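RNA-binding protein RMD9, mitochondrial (Saccharomyces cerevisiae S288C, PDB 7A9X) binds a dodecameric sequence element in the 3'-UTRs of yeast mitochondrial mRNAs and takes part in the processing or stability of these transcripts. Local coordinates at residues L44-D48 / F103-R107. Sequence-based numbering, arbitrary orientation.
Sequences LLSFD and FNAYR. With nucleotides of chain B.
Residues 44-48 form the last turn of helix 41-48, with phi/psi near -66/-40 and Asp48 N bonded to Leu44 O at 3.1 Å. Residues 103-107 run from Phe103, non-helical at -86/72, through Asn104 (-65/175) into the first turn of helix 105-128. The CA atoms of Leu44 and Phe103 lie 7.7 Å apart, those of Asp48 and Arg107 7.4 Å. Asn104 is the N-cap: with chi1 p (52°), its OD1 accepts from Arg107 N at 2.9 Å and 159°, satisfying an amide that has no preceding helical turn. Ser52 OG donates to Asp48 O, and Ser109 OG to Ala105 O. The Arg107 side chain (chi1 m, chi2 and chi3 t, chi4 89°) brings its guanidinium edge-on to the Asp48 carboxylate (chi1 m). Arg107 NE donates to Asp48 OD1 at 2.9 Å (139°), a salt bridge; Arg107 NH1 to Asp48 OD2 adds a weak second bond at 3.2 Å (133°). Leu44 CD2 covers one face of the guanidinium, 3.8 Å from Arg107 NE. The contact joins two helix ends of the N-terminal helical region, ahead of the first assigned pentatricopeptide repeat. Its apolar side is an edge-to-face pair: the edge of Phe103 meets the face of Phe47 (both chi1 t), centroids 5.0 Å apart, planes at 66°. Leu44 CD2 lies 3.9 Å from Phe103 CD1, and Leu97 of helix 78-97 touches all three side chains. At its own edge, Phe47 CZ approaches Arg107 O at 3.4 Å. On the RNA side, Tyr106 CE1 comes within 3.5 Å of C2 of nucleotide A3 of chain B.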
loop_
_atom_site.group_PDB
_atom_site.type_symbol
_atom_site.label_atom_id
_atom_site.label_comp_id
_atom_site.label_asym_id
_atom_site.label_seq_id
_atom_site.Cartn_x
_atom_site.Cartn_y
_atom_site.Cartn_z
ATOM N N LEU A 44 -9.917 12.243 33.313
ATOM C CA LEU A 44 -8.493 12.489 33.108
ATOM C C LEU A 44 -7.658 11.295 33.549
ATOM O O LEU A 44 -6.678 10.936 32.886
ATOM C CB LEU A 44 -8.061 13.749 33.857
ATOM C CG LEU A 44 -8.460 15.102 33.262
ATOM C CD1 LEU A 44 -8.252 16.206 34.282
ATOM C CD2 LEU A 44 -7.666 15.389 32.002
ATOM N N LEU A 45 -8.027 10.668 34.668
ATOM C CA LEU A 45 -7.268 9.520 35.153
ATOM C C LEU A 45 -7.386 8.337 34.203
ATOM O O LEU A 45 -6.382 7.688 33.887
ATOM C CB LEU A 45 -7.738 9.136 36.556
ATOM C CG LEU A 45 -6.830 9.579 37.707
ATOM C CD1 LEU A 45 -5.466 8.906 37.603
ATOM C CD2 LEU A 45 -6.682 11.096 37.751
ATOM N N SER A 46 -8.603 8.046 33.733
ATOM C CA SER A 46 -8.790 6.935 32.807
ATOM C C SER A 46 -8.131 7.214 31.463
ATOM O O SER A 46 -7.638 6.285 30.813
ATOM C CB SER A 46 -10.281 6.647 32.622
ATOM O OG SER A 46 -10.962 7.794 32.140
ATOM N N PHE A 47 -8.117 8.479 31.030
ATOM C CA PHE A 47 -7.450 8.831 29.780
ATOM C C PHE A 47 -5.960 8.531 29.855
ATOM O O PHE A 47 -5.379 7.993 28.906
ATOM C CB PHE A 47 -7.688 10.307 29.458
ATOM C CG PHE A 47 -6.949 10.800 28.237
ATOM C CD1 PHE A 47 -5.692 11.378 28.353
ATOM C CD2 PHE A 47 -7.516 10.700 26.977
ATOM C CE1 PHE A 47 -5.012 11.834 27.235
ATOM C CE2 PHE A 47 -6.841 11.158 25.853
ATOM C CZ PHE A 47 -5.588 11.725 25.982
ATOM N N ASP A 48 -5.325 8.869 30.979
ATOM C CA ASP A 48 -3.895 8.624 31.119
ATOM C C ASP A 48 -3.586 7.133 31.123
ATOM O O ASP A 48 -2.603 6.697 30.514
ATOM C CB ASP A 48 -3.371 9.291 32.388
ATOM C CG ASP A 48 -3.385 10.805 32.299
ATOM O OD1 ASP A 48 -3.891 11.337 31.288
ATOM O OD2 ASP A 48 -2.886 11.465 33.236
ATOM N N PHE A 103 -6.350 19.517 30.539
ATOM C CA PHE A 103 -6.033 18.723 29.354
ATOM C C PHE A 103 -4.839 19.359 28.641
ATOM O O PHE A 103 -4.946 19.968 27.575
ATOM C CB PHE A 103 -7.253 18.613 28.449
ATOM C CG PHE A 103 -7.284 17.362 27.626
ATOM C CD1 PHE A 103 -7.232 16.120 28.232
ATOM C CD2 PHE A 103 -7.377 17.428 26.247
ATOM C CE1 PHE A 103 -7.260 14.964 27.477
ATOM C CE2 PHE A 103 -7.407 16.277 25.487
ATOM C CZ PHE A 103 -7.349 15.043 26.101
ATOM N N ASN A 104 -3.677 19.200 29.273
ATOM C CA ASN A 104 -2.462 19.884 28.863
ATOM C C ASN A 104 -2.010 19.427 27.474
ATOM O O ASN A 104 -2.581 18.519 26.862
ATOM C CB ASN A 104 -1.350 19.646 29.886
ATOM C CG ASN A 104 -1.141 18.171 30.190
ATOM O OD1 ASN A 104 -1.731 17.304 29.548
ATOM N ND2 ASN A 104 -0.292 17.883 31.170
ATOM N N ALA A 105 -0.955 20.078 26.979
ATOM C CA ALA A 105 -0.405 19.714 25.679
ATOM C C ALA A 105 0.174 18.306 25.692
ATOM O O ALA A 105 0.225 17.647 24.647
ATOM C CB ALA A 105 0.664 20.723 25.261
ATOM N N TYR A 106 0.609 17.831 26.860
ATOM C CA TYR A 106 1.164 16.485 26.961
ATOM C C TYR A 106 0.108 15.430 26.660
ATOM O O TYR A 106 0.344 14.513 25.865
ATOM C CB TYR A 106 1.761 16.275 28.353
ATOM C CG TYR A 106 2.391 14.917 28.563
ATOM C CD1 TYR A 106 3.678 14.653 28.113
ATOM C CD2 TYR A 106 1.706 13.902 29.223
ATOM C CE1 TYR A 106 4.262 13.416 28.306
ATOM C CE2 TYR A 106 2.284 12.661 29.420
ATOM C CZ TYR A 106 3.562 12.424 28.960
ATOM O OH TYR A 106 4.142 11.191 29.154
ATOM N N ARG A 107 -1.067 15.546 27.285
ATOM C CA ARG A 107 -2.121 14.558 27.071
ATOM C C ARG A 107 -2.581 14.541 25.618
ATOM O O ARG A 107 -2.812 13.468 25.047
ATOM C CB ARG A 107 -3.297 14.835 28.006
ATOM C CG ARG A 107 -3.042 14.425 29.447
ATOM C CD ARG A 107 -4.255 14.673 30.324
ATOM N NE ARG A 107 -4.023 14.244 31.700
ATOM C CZ ARG A 107 -3.503 15.018 32.648
ATOM N NH1 ARG A 107 -3.325 14.542 33.872
ATOM N NH2 ARG A 107 -3.161 16.270 32.373
ATOM P P A B 3 13.296 12.897 20.165
ATOM O OP1 A B 3 13.905 12.125 19.051
ATOM O OP2 A B 3 12.705 14.234 19.900
ATOM O "O5'" A B 3 12.165 11.990 20.819
ATOM C "C5'" A B 3 12.431 10.649 21.197
ATOM C "C4'" A B 3 11.294 10.081 22.005
ATOM O "O4'" A B 3 11.143 10.841 23.230
ATOM C "C3'" A B 3 9.923 10.149 21.350
ATOM O "O3'" A B 3 9.708 9.083 20.438
ATOM C "C2'" A B 3 8.978 10.138 22.546
ATOM O "O2'" A B 3 8.803 8.817 23.038
ATOM C "C1'" A B 3 9.779 10.936 23.577
ATOM N N9 A B 3 9.402 12.361 23.602
ATOM C C8 A B 3 9.942 13.389 22.868
ATOM N N7 A B 3 9.398 14.556 23.111
ATOM C C5 A B 3 8.434 14.278 24.071
ATOM C C6 A B 3 7.508 15.093 24.748
ATOM N N6 A B 3 7.397 16.408 24.552
ATOM N N1 A B 3 6.688 14.502 25.645
ATOM C C2 A B 3 6.797 13.183 25.842
ATOM N N3 A B 3 7.625 12.312 25.270
ATOM C C4 A B 3 8.425 12.931 24.383
#